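Local atomic coordinates of beta-hexosaminidase (Neisseria gonorrhoeae, PDB entry 6JTJ), a protein that probably releases terminal beta-1,4-linked N-acetylglucosamine from peptide-linked peptidoglycan fragments, as a family 3 glycoside hydrolase in peptidoglycan recycling. Residues C[44-49]-C[338-343]; C[59-64]-C[89-94]; C[320-325]-C[332-337]. One frame throughout, in Å; residues are numbered along the deposited sequence.

Contact 1 of 3, residues C[44-49]-C[338-343]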
loop_
_atom_site.group_PDB
_atom_site.type_symbol
_atom_site.label_atom_id
_atom_site.label_comp_id
_atom_site.label_asym_id
_atom_site.label_seq_id
_atom_site.Cartn_x
_atom_site.Cartn_y
_atom_site.Cartn_z
ATOM N N ARG C 44 -23.928 13.733 -17.836
ATOM C CA ARG C 44 -22.666 13.395 -17.181
ATOM C C ARG C 44 -21.968 12.337 -18.010
ATOM O O ARG C 44 -22.552 11.300 -18.311
ATOM C CB ARG C 44 -22.915 12.875 -15.782
ATOM C CG ARG C 44 -23.482 13.886 -14.821
ATOM C CD ARG C 44 -23.817 13.214 -13.506
ATOM N NE ARG C 44 -24.206 14.172 -12.479
ATOM C CZ ARG C 44 -25.325 14.137 -11.772
ATOM N NH1 ARG C 44 -26.228 13.159 -11.925
ATOM N NH2 ARG C 44 -25.539 15.090 -10.880
ATOM N N GLY C 45 -20.734 12.624 -18.412
ATOM C CA GLY C 45 -19.946 11.677 -19.194
ATOM C C GLY C 45 -19.393 10.553 -18.348
ATOM O O GLY C 45 -19.523 10.575 -17.131
ATOM N N PRO C 46 -18.735 9.574 -18.984
ATOM C CA PRO C 46 -18.229 8.392 -18.270
ATOM C C PRO C 46 -16.798 8.504 -17.748
ATOM O O PRO C 46 -16.179 7.492 -17.466
ATOM C CB PRO C 46 -18.306 7.302 -19.343
ATOM C CG PRO C 46 -18.002 8.032 -20.606
ATOM C CD PRO C 46 -18.638 9.400 -20.446
ATOM N N VAL C 47 -16.270 9.708 -17.619
ATOM C CA VAL C 47 -14.911 9.883 -17.123
ATOM C C VAL C 47 -14.967 10.661 -15.834
ATOM O O VAL C 47 -15.646 11.681 -15.767
ATOM C CB VAL C 47 -14.040 10.645 -18.139
ATOM C CG1 VAL C 47 -12.658 10.933 -17.575
ATOM C CG2 VAL C 47 -13.921 9.860 -19.432
ATOM N N MET C 48 -14.254 10.194 -14.823
ATOM C CA MET C 48 -14.085 10.944 -13.592
ATOM C C MET C 48 -12.660 11.468 -13.575
ATOM O O MET C 48 -11.702 10.712 -13.626
ATOM C CB MET C 48 -14.353 10.073 -12.371
ATOM C CG MET C 48 -14.184 10.792 -11.043
ATOM S SD MET C 48 -14.794 9.860 -9.602
ATOM C CE MET C 48 -16.418 10.569 -9.394
ATOM N N ALA C 49 -12.525 12.779 -13.557
ATOM C CA ALA C 49 -11.212 13.398 -13.657
ATOM C C ALA C 49 -10.882 14.008 -12.311
ATOM O O ALA C 49 -11.527 13.684 -11.325
ATOM C CB ALA C 49 -11.206 14.431 -14.774
ATOM N N PHE C 338 -13.367 11.786 -28.442
ATOM C CA PHE C 338 -13.872 10.660 -27.650
ATOM C C PHE C 338 -15.308 10.352 -28.023
ATOM O O PHE C 338 -16.140 11.242 -28.048
ATOM C CB PHE C 338 -13.803 11.005 -26.162
ATOM C CG PHE C 338 -14.248 9.895 -25.254
ATOM C CD1 PHE C 338 -13.465 8.761 -25.086
ATOM C CD2 PHE C 338 -15.452 9.986 -24.563
ATOM C CE1 PHE C 338 -13.875 7.732 -24.247
ATOM C CE2 PHE C 338 -15.864 8.966 -23.721
ATOM C CZ PHE C 338 -15.075 7.838 -23.564
ATOM N N THR C 339 -15.589 9.097 -28.333
ATOM C CA THR C 339 -16.972 8.667 -28.523
ATOM C C THR C 339 -17.492 8.046 -27.227
ATOM O O THR C 339 -16.889 7.120 -26.686
ATOM C CB THR C 339 -17.138 7.682 -29.697
ATOM O OG1 THR C 339 -16.698 8.318 -30.895
ATOM C CG2 THR C 339 -18.614 7.284 -29.868
ATOM N N ILE C 340 -18.592 8.598 -26.726
ATOM C CA ILE C 340 -19.200 8.129 -25.487
ATOM C C ILE C 340 -19.827 6.770 -25.734
ATOM O O ILE C 340 -20.705 6.650 -26.574
ATOM C CB ILE C 340 -20.255 9.125 -24.983
ATOM C CG1 ILE C 340 -19.552 10.390 -24.491
ATOM C CG2 ILE C 340 -21.102 8.499 -23.875
ATOM C CD1 ILE C 340 -20.470 11.578 -24.277
ATOM N N PRO C 341 -19.361 5.729 -25.018
ATOM C CA PRO C 341 -19.954 4.417 -25.280
ATOM C C PRO C 341 -21.428 4.442 -24.936
ATOM O O PRO C 341 -21.830 5.106 -23.987
ATOM C CB PRO C 341 -19.175 3.470 -24.353
ATOM C CG PRO C 341 -17.943 4.207 -23.973
ATOM C CD PRO C 341 -18.298 5.666 -24.002
ATOM N N ASP C 342 -22.228 3.701 -25.684
ATOM C CA ASP C 342 -23.641 3.652 -25.403
ATOM C C ASP C 342 -23.871 2.933 -24.066
ATOM O O ASP C 342 -23.499 1.764 -23.902
ATOM C CB ASP C 342 -24.386 2.936 -26.506
ATOM C CG ASP C 342 -25.883 3.057 -26.350
ATOM O OD1 ASP C 342 -26.395 4.190 -26.448
ATOM O OD2 ASP C 342 -26.553 2.021 -26.146
ATOM N N ASN C 343 -24.452 3.646 -23.108
ATOM C CA ASN C 343 -24.746 3.088 -21.787
ATOM C C ASN C 343 -25.986 3.778 -21.269
ATOM O O ASN C 343 -25.900 4.831 -20.658
ATOM C CB ASN C 343 -23.552 3.301 -20.849
ATOM C CG ASN C 343 -23.738 2.667 -19.475
ATOM O OD1 ASN C 343 -24.814 2.186 -19.135
ATOM N ND2 ASN C 343 -22.673 2.706 -18.662
#

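Contact 2 of 3, residues C[59-64]-C[89-94]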
loop_
_atom_site.group_PDB
_atom_site.type_symbol
_atom_site.label_atom_id
_atom_site.label_comp_id
_atom_site.label_asym_id
_atom_site.label_seq_id
_atom_site.Cartn_x
_atom_site.Cartn_y
_atom_site.Cartn_z
ATOM N N GLU C 59 -8.261 26.676 -17.669
ATOM C CA GLU C 59 -8.030 25.463 -18.437
ATOM C C GLU C 59 -8.856 24.305 -17.875
ATOM O O GLU C 59 -9.461 23.543 -18.631
ATOM C CB GLU C 59 -6.550 25.119 -18.400
ATOM C CG GLU C 59 -6.137 23.966 -19.295
ATOM C CD GLU C 59 -4.642 23.679 -19.227
ATOM O OE1 GLU C 59 -3.865 24.602 -18.914
ATOM O OE2 GLU C 59 -4.233 22.528 -19.480
ATOM N N GLU C 60 -8.890 24.195 -16.547
ATOM C CA GLU C 60 -9.671 23.158 -15.870
ATOM C C GLU C 60 -11.166 23.326 -16.125
ATOM O O GLU C 60 -11.872 22.351 -16.405
ATOM C CB GLU C 60 -9.350 23.123 -14.362
ATOM C CG GLU C 60 -8.011 22.442 -14.058
ATOM C CD GLU C 60 -7.494 22.668 -12.643
ATOM O OE1 GLU C 60 -8.007 23.580 -11.968
ATOM O OE2 GLU C 60 -6.552 21.955 -12.221
ATOM N N LYS C 61 -11.643 24.565 -16.055
ATOM C CA LYS C 61 -13.048 24.864 -16.360
ATOM C C LYS C 61 -13.432 24.354 -17.740
ATOM O O LYS C 61 -14.471 23.720 -17.910
ATOM C CB LYS C 61 -13.326 26.361 -16.265
ATOM C CG LYS C 61 -13.300 26.882 -14.844
ATOM C CD LYS C 61 -13.560 28.374 -14.777
ATOM C CE LYS C 61 -13.451 28.864 -13.343
ATOM N NZ LYS C 61 -13.656 30.329 -13.225
ATOM N N GLN C 62 -12.581 24.617 -18.721
ATOM C CA GLN C 62 -12.853 24.168 -20.075
ATOM C C GLN C 62 -12.829 22.658 -20.143
ATOM O O GLN C 62 -13.694 22.054 -20.766
ATOM C CB GLN C 62 -11.860 24.776 -21.072
ATOM C CG GLN C 62 -12.145 26.237 -21.357
ATOM C CD GLN C 62 -10.941 26.978 -21.898
ATOM O OE1 GLN C 62 -10.328 27.841 -21.231
ATOM N NE2 GLN C 62 -10.593 26.641 -23.123
ATOM N N ARG C 63 -11.844 22.045 -19.494
ATOM C CA ARG C 63 -11.775 20.588 -19.449
ATOM C C ARG C 63 -13.041 19.980 -18.848
ATOM O O ARG C 63 -13.584 19.044 -19.410
ATOM C CB ARG C 63 -10.537 20.131 -18.674
ATOM C CG ARG C 63 -10.389 18.625 -18.608
ATOM C CD ARG C 63 -8.941 18.203 -18.447
ATOM N NE ARG C 63 -8.270 19.081 -17.511
ATOM C CZ ARG C 63 -7.225 19.851 -17.778
ATOM N NH1 ARG C 63 -6.644 19.879 -18.974
ATOM N NH2 ARG C 63 -6.743 20.600 -16.807
ATOM N N LEU C 64 -13.530 20.536 -17.740
ATOM C CA LEU C 64 -14.673 19.938 -17.048
ATOM C C LEU C 64 -15.993 20.143 -17.784
ATOM O O LEU C 64 -17.012 19.561 -17.401
ATOM C CB LEU C 64 -14.791 20.455 -15.608
ATOM C CG LEU C 64 -13.616 20.294 -14.627
ATOM C CD1 LEU C 64 -14.114 20.215 -13.191
ATOM C CD2 LEU C 64 -12.680 19.135 -14.939
ATOM N N THR C 89 -16.066 23.338 -4.543
ATOM C CA THR C 89 -17.133 22.435 -4.963
ATOM C C THR C 89 -18.242 23.222 -5.648
ATOM O O THR C 89 -18.838 22.747 -6.609
ATOM C CB THR C 89 -17.694 21.576 -3.809
ATOM O OG1 THR C 89 -18.155 22.406 -2.743
ATOM C CG2 THR C 89 -16.619 20.630 -3.266
ATOM N N ALA C 90 -18.512 24.427 -5.152
ATOM C CA ALA C 90 -19.557 25.258 -5.729
ATOM C C ALA C 90 -19.212 25.614 -7.168
ATOM O O ALA C 90 -20.044 25.457 -8.059
ATOM C CB ALA C 90 -19.763 26.511 -4.905
ATOM N N GLU C 91 -17.981 26.054 -7.405
ATOM C CA GLU C 91 -17.586 26.423 -8.758
ATOM C C GLU C 91 -17.534 25.215 -9.701
ATOM O O GLU C 91 -17.801 25.354 -10.879
ATOM C CB GLU C 91 -16.277 27.232 -8.769
ATOM C CG GLU C 91 -15.006 26.461 -8.470
ATOM C CD GLU C 91 -13.770 27.342 -8.478
ATOM O OE1 GLU C 91 -13.834 28.409 -9.100
ATOM O OE2 GLU C 91 -12.730 26.995 -7.865
ATOM N N ILE C 92 -17.207 24.033 -9.186
ATOM C CA ILE C 92 -17.301 22.814 -9.991
ATOM C C ILE C 92 -18.750 22.541 -10.392
ATOM O O ILE C 92 -19.026 22.194 -11.539
ATOM C CB ILE C 92 -16.732 21.584 -9.234
ATOM C CG1 ILE C 92 -15.204 21.674 -9.175
ATOM C CG2 ILE C 92 -17.150 20.278 -9.902
ATOM C CD1 ILE C 92 -14.568 20.802 -8.114
ATOM N N LYS C 93 -19.654 22.662 -9.435
ATOM C CA LYS C 93 -21.061 22.365 -9.666
ATOM C C LYS C 93 -21.711 23.380 -10.605
ATOM O O LYS C 93 -22.599 23.034 -11.381
ATOM C CB LYS C 93 -21.827 22.304 -8.341
ATOM C CG LYS C 93 -21.346 21.196 -7.413
ATOM C CD LYS C 93 -22.475 20.533 -6.643
ATOM C CE LYS C 93 -22.040 19.192 -6.038
ATOM N NZ LYS C 93 -22.079 18.028 -6.993
ATOM N N ALA C 94 -21.255 24.630 -10.538
ATOM C CA ALA C 94 -21.824 25.708 -11.351
ATOM C C ALA C 94 -21.577 25.549 -12.850
ATOM O O ALA C 94 -22.264 26.172 -13.649
ATOM C CB ALA C 94 -21.291 27.054 -10.877
#

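Contact 3 of 3, residues C[320-325]-C[332-337]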
loop_
_atom_site.group_PDB
_atom_site.type_symbol
_atom_site.label_atom_id
_atom_site.label_comp_id
_atom_site.label_asym_id
_atom_site.label_seq_id
_atom_site.Cartn_x
_atom_site.Cartn_y
_atom_site.Cartn_z
ATOM N N ASP C 320 -18.505 1.310 -15.869
ATOM C CA ASP C 320 -19.361 2.421 -16.282
ATOM C C ASP C 320 -18.551 3.686 -16.431
ATOM O O ASP C 320 -18.788 4.478 -17.354
ATOM C CB ASP C 320 -20.442 2.690 -15.234
ATOM C CG ASP C 320 -21.434 1.575 -15.120
ATOM O OD1 ASP C 320 -22.171 1.325 -16.094
ATOM O OD2 ASP C 320 -21.503 0.944 -14.049
ATOM N N ILE C 321 -17.614 3.896 -15.509
ATOM C CA ILE C 321 -16.935 5.158 -15.358
ATOM C C ILE C 321 -15.442 4.917 -15.130
ATOM O O ILE C 321 -15.074 4.105 -14.293
ATOM C CB ILE C 321 -17.489 5.924 -14.154
ATOM C CG1 ILE C 321 -18.934 6.365 -14.403
ATOM C CG2 ILE C 321 -16.636 7.147 -13.831
ATOM C CD1 ILE C 321 -19.733 6.657 -13.142
ATOM N N VAL C 322 -14.597 5.601 -15.891
ATOM C CA VAL C 322 -13.165 5.427 -15.767
ATOM C C VAL C 322 -12.560 6.578 -14.983
ATOM O O VAL C 322 -12.933 7.730 -15.162
ATOM C CB VAL C 322 -12.444 5.261 -17.130
ATOM C CG1 VAL C 322 -12.895 3.990 -17.830
ATOM C CG2 VAL C 322 -12.652 6.458 -18.046
ATOM N N LEU C 323 -11.629 6.233 -14.113
ATOM C CA LEU C 323 -10.927 7.196 -13.295
ATOM C C LEU C 323 -9.587 7.514 -13.927
ATOM O O LEU C 323 -8.848 6.603 -14.275
ATOM C CB LEU C 323 -10.661 6.634 -11.903
ATOM C CG LEU C 323 -11.635 7.037 -10.815
ATOM C CD1 LEU C 323 -13.014 6.486 -11.146
ATOM C CD2 LEU C 323 -11.153 6.545 -9.450
ATOM N N VAL C 324 -9.285 8.800 -14.071
ATOM C CA VAL C 324 -8.010 9.247 -14.622
ATOM C C VAL C 324 -7.493 10.345 -13.729
ATOM O O VAL C 324 -7.922 11.479 -13.843
ATOM C CB VAL C 324 -8.164 9.760 -16.067
ATOM C CG1 VAL C 324 -6.800 10.009 -16.699
ATOM C CG2 VAL C 324 -8.942 8.760 -16.915
ATOM N N CYS C 325 -6.594 9.983 -12.819
ATOM C CA CYS C 325 -6.146 10.865 -11.771
ATOM C C CYS C 325 -4.720 11.354 -11.969
ATOM O O CYS C 325 -3.871 10.650 -12.488
ATOM C CB CYS C 325 -6.238 10.138 -10.429
ATOM S SG CYS C 325 -7.876 9.432 -10.116
ATOM N N ASP C 332 -6.999 15.103 -21.341
ATOM C CA ASP C 332 -7.095 15.878 -22.586
ATOM C C ASP C 332 -6.962 15.007 -23.801
ATOM O O ASP C 332 -7.756 15.114 -24.748
ATOM C CB ASP C 332 -6.061 16.989 -22.610
ATOM C CG ASP C 332 -6.436 18.123 -21.706
ATOM O OD1 ASP C 332 -7.641 18.238 -21.372
ATOM O OD2 ASP C 332 -5.544 18.897 -21.306
ATOM N N GLU C 333 -5.995 14.103 -23.753
ATOM C CA GLU C 333 -5.811 13.138 -24.820
ATOM C C GLU C 333 -7.045 12.246 -24.989
ATOM O O GLU C 333 -7.512 12.022 -26.096
ATOM C CB GLU C 333 -4.572 12.289 -24.530
ATOM C CG GLU C 333 -4.167 11.372 -25.668
ATOM C CD GLU C 333 -2.953 10.526 -25.341
ATOM O OE1 GLU C 333 -2.093 10.980 -24.545
ATOM O OE2 GLU C 333 -2.851 9.412 -25.900
ATOM N N LEU C 334 -7.558 11.720 -23.881
ATOM C CA LEU C 334 -8.696 10.806 -23.940
ATOM C C LEU C 334 -9.941 11.486 -24.501
ATOM O O LEU C 334 -10.629 10.913 -25.342
ATOM C CB LEU C 334 -8.998 10.239 -22.547
ATOM C CG LEU C 334 -10.238 9.361 -22.402
ATOM C CD1 LEU C 334 -10.145 8.115 -23.271
ATOM C CD2 LEU C 334 -10.433 8.991 -20.940
ATOM N N ARG C 335 -10.230 12.693 -24.024
ATOM C CA ARG C 335 -11.481 13.365 -24.396
ATOM C C ARG C 335 -11.514 13.869 -25.843
ATOM O O ARG C 335 -12.584 14.029 -26.417
ATOM C CB ARG C 335 -11.792 14.506 -23.437
ATOM C CG ARG C 335 -10.898 15.715 -23.553
ATOM C CD ARG C 335 -11.014 16.542 -22.295
ATOM N NE ARG C 335 -10.165 17.726 -22.312
ATOM C CZ ARG C 335 -10.509 18.909 -22.808
ATOM N NH1 ARG C 335 -11.703 19.104 -23.349
ATOM N NH2 ARG C 335 -9.644 19.912 -22.755
ATOM N N ASP C 336 -10.341 14.099 -26.430
ATOM C CA ASP C 336 -10.250 14.601 -27.796
ATOM C C ASP C 336 -10.714 13.564 -28.810
ATOM O O ASP C 336 -10.042 12.549 -29.026
ATOM C CB ASP C 336 -8.811 15.017 -28.102
ATOM C CG ASP C 336 -8.659 15.552 -29.500
ATOM O OD1 ASP C 336 -9.362 16.522 -29.840
ATOM O OD2 ASP C 336 -7.849 14.997 -30.264
ATOM N N GLY C 337 -11.856 13.824 -29.437
ATOM C CA GLY C 337 -12.446 12.886 -30.390
ATOM C C GLY C 337 -13.050 11.665 -29.732
ATOM O O GLY C 337 -13.209 10.626 -30.367
#

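Contact 1 of 3, residues C[44-49]-C[338-343]
P46 and F338 form the close side of this contact: CG of the proline ring lies 3.9 Å from CE2 of F338. The proline comes in at the edge of the phenyl ring, near its plane, so its CH2 group meets the aromatic rim and no ring stack is formed. The reach of F338 follows from its first torsion, with CG anti to the backbone N (chi1 -178°), which extends the ring off the loop until CE2 and CZ are the atoms nearest P46. F315, from helix 307-317, touches both P46 and F338 and thus adds a third apolar surface to the same spot.

In fold terms, P46 sits just ahead of strand 47-49, the first strand of the (beta/alpha)8 barrel characteristic of NagZ enzymes, while 338-343 is the loop that joins helix 328-335, packed outside the last strand, to helix 346-352. The contact therefore joins the entry to the first strand with the chain leaving helix 328-335, at the end opposite the one where such barrels carry their active sites.

Away from F338 the packing thins toward solvent. P341 approaches obliquely, its CD 4.1 Å from P46 CG, and also rests on F315. I340 is exposed and meets the neighbouring ring carbon, its CG1 4.3 Å from P46 CD. No hydrogen bond crosses between the two segments. The loop is held by polar bonds elsewhere: N343 OD1 accepts from the backbone N of D345, capping the turn that leads into helix 346-352, and N343 ND2 donates to D320 OD1.

Contact 2 of 3, residues C[59-64]-C[89-94]
L64 and I92 have the most surface buried here, and they meet where the first two outer helices of the (beta/alpha)8 barrel, 58-64 and 82-94, lie side by side. Strand 69-74 lies between them in the chain. The backbones come close, the nearest CA pair, K61 and I92, being 7.9 Å apart, yet the side chains touch sparingly: no pair across the two segments is nearer than 4.3 Å, and no hydrogen bond passes between them.

A chi1 of -57° puts CG of L64 anti to its own carbonyl carbon and carries CD1 toward helix 82-94. There the methyl faces both branches of I92 at nearly equal range, 4.4 Å from CG1 and 4.5 Å from CG2. Both side chains are also backed by the barrel wall, L64 by I72 of strand 69-74 and I92 by I102 of strand 101-108, so this is the inner, buried half of the helix-helix seam.

On the outer, partly exposed half, K61 stretches its fully extended chain toward E91. The opposite charges probably attract, but NZ stays beyond salt-bridge range, 4.6 Å from E91 OE1. The carboxylate's stronger partners lie elsewhere: E91 OE2 takes a salt bridge from R55 NE and a hydrogen bond from L56 N. The nearest approach of the two side chains is made by a carbon, K61 CE, 4.3 Å from E91 OE1.

Contact 3 of 3, residues C[320-325]-C[332-337]
Strand 321-323 and helix 328-335 run past each other with their backbones well separated, the closest CA pair being V324 and L334 at 9.5 Å. This strand of the (beta/alpha)8 barrel is followed by a short loop and then by the helix, which packs on its outer face, and side chains alone bridge the gap.

L334 does most of the bridging. It points inward from the helix, and one of its methyls, CD2, meets two valines that lie two residues apart and face the same way: V322 CG2 at 4.4 Å and V324 CG2 at 4.3 Å. Those two methyls are themselves 4.5 Å apart, so the leucine methyl and its partners form a nearly equilateral triangle. The valines reach it by different rotations, chi1 being -64° in V322 and -171° in V324, yet each presents CG2. V47 of strand 47-49 and A311 of helix 307-317 also touch L334, which makes this part of the apolar layer between barrel wall and helical shell. The active centre is not far off, the side chain of V322 lying about 8 Å from that of D294, the predicted nucleophile.

The other side of the helix is polar and partly exposed. Here R335 reaches back about one turn to D332 and grips a single carboxylate oxygen side-on with two nitrogens, while its NH1 forms a salt bridge with D66 OD2. These bonds fix the guanidinium plane, in which OD1 lies. NE makes the shorter bond, 2.7 Å to D332 OD1, on the anti side and 18° from the carboxylate plane; NH2 reaches the same OD1 at 3.0 Å from above that plane.

The three contacts sample one side of a single barrel, near the seam where its first and last strands meet. Contact 1 encloses the other two along the chain, and contact 2 closes before contact 3 opens. Contacts 1 and 3 have centres about 8 Å apart and share the sheet: strands 47-49 and 321-323 pair in parallel through backbone bonds from P46 and M48 to V322, closing the barrel. Contact 2 lies farther round the helical shell, its centre about 17 Å from that of contact 1 and 16 Å from that of contact 3. A salt bridge from R63 to D332 ties helix 58-64 to helix 328-335, so the closing seam is bonded in both sheet and helical layer.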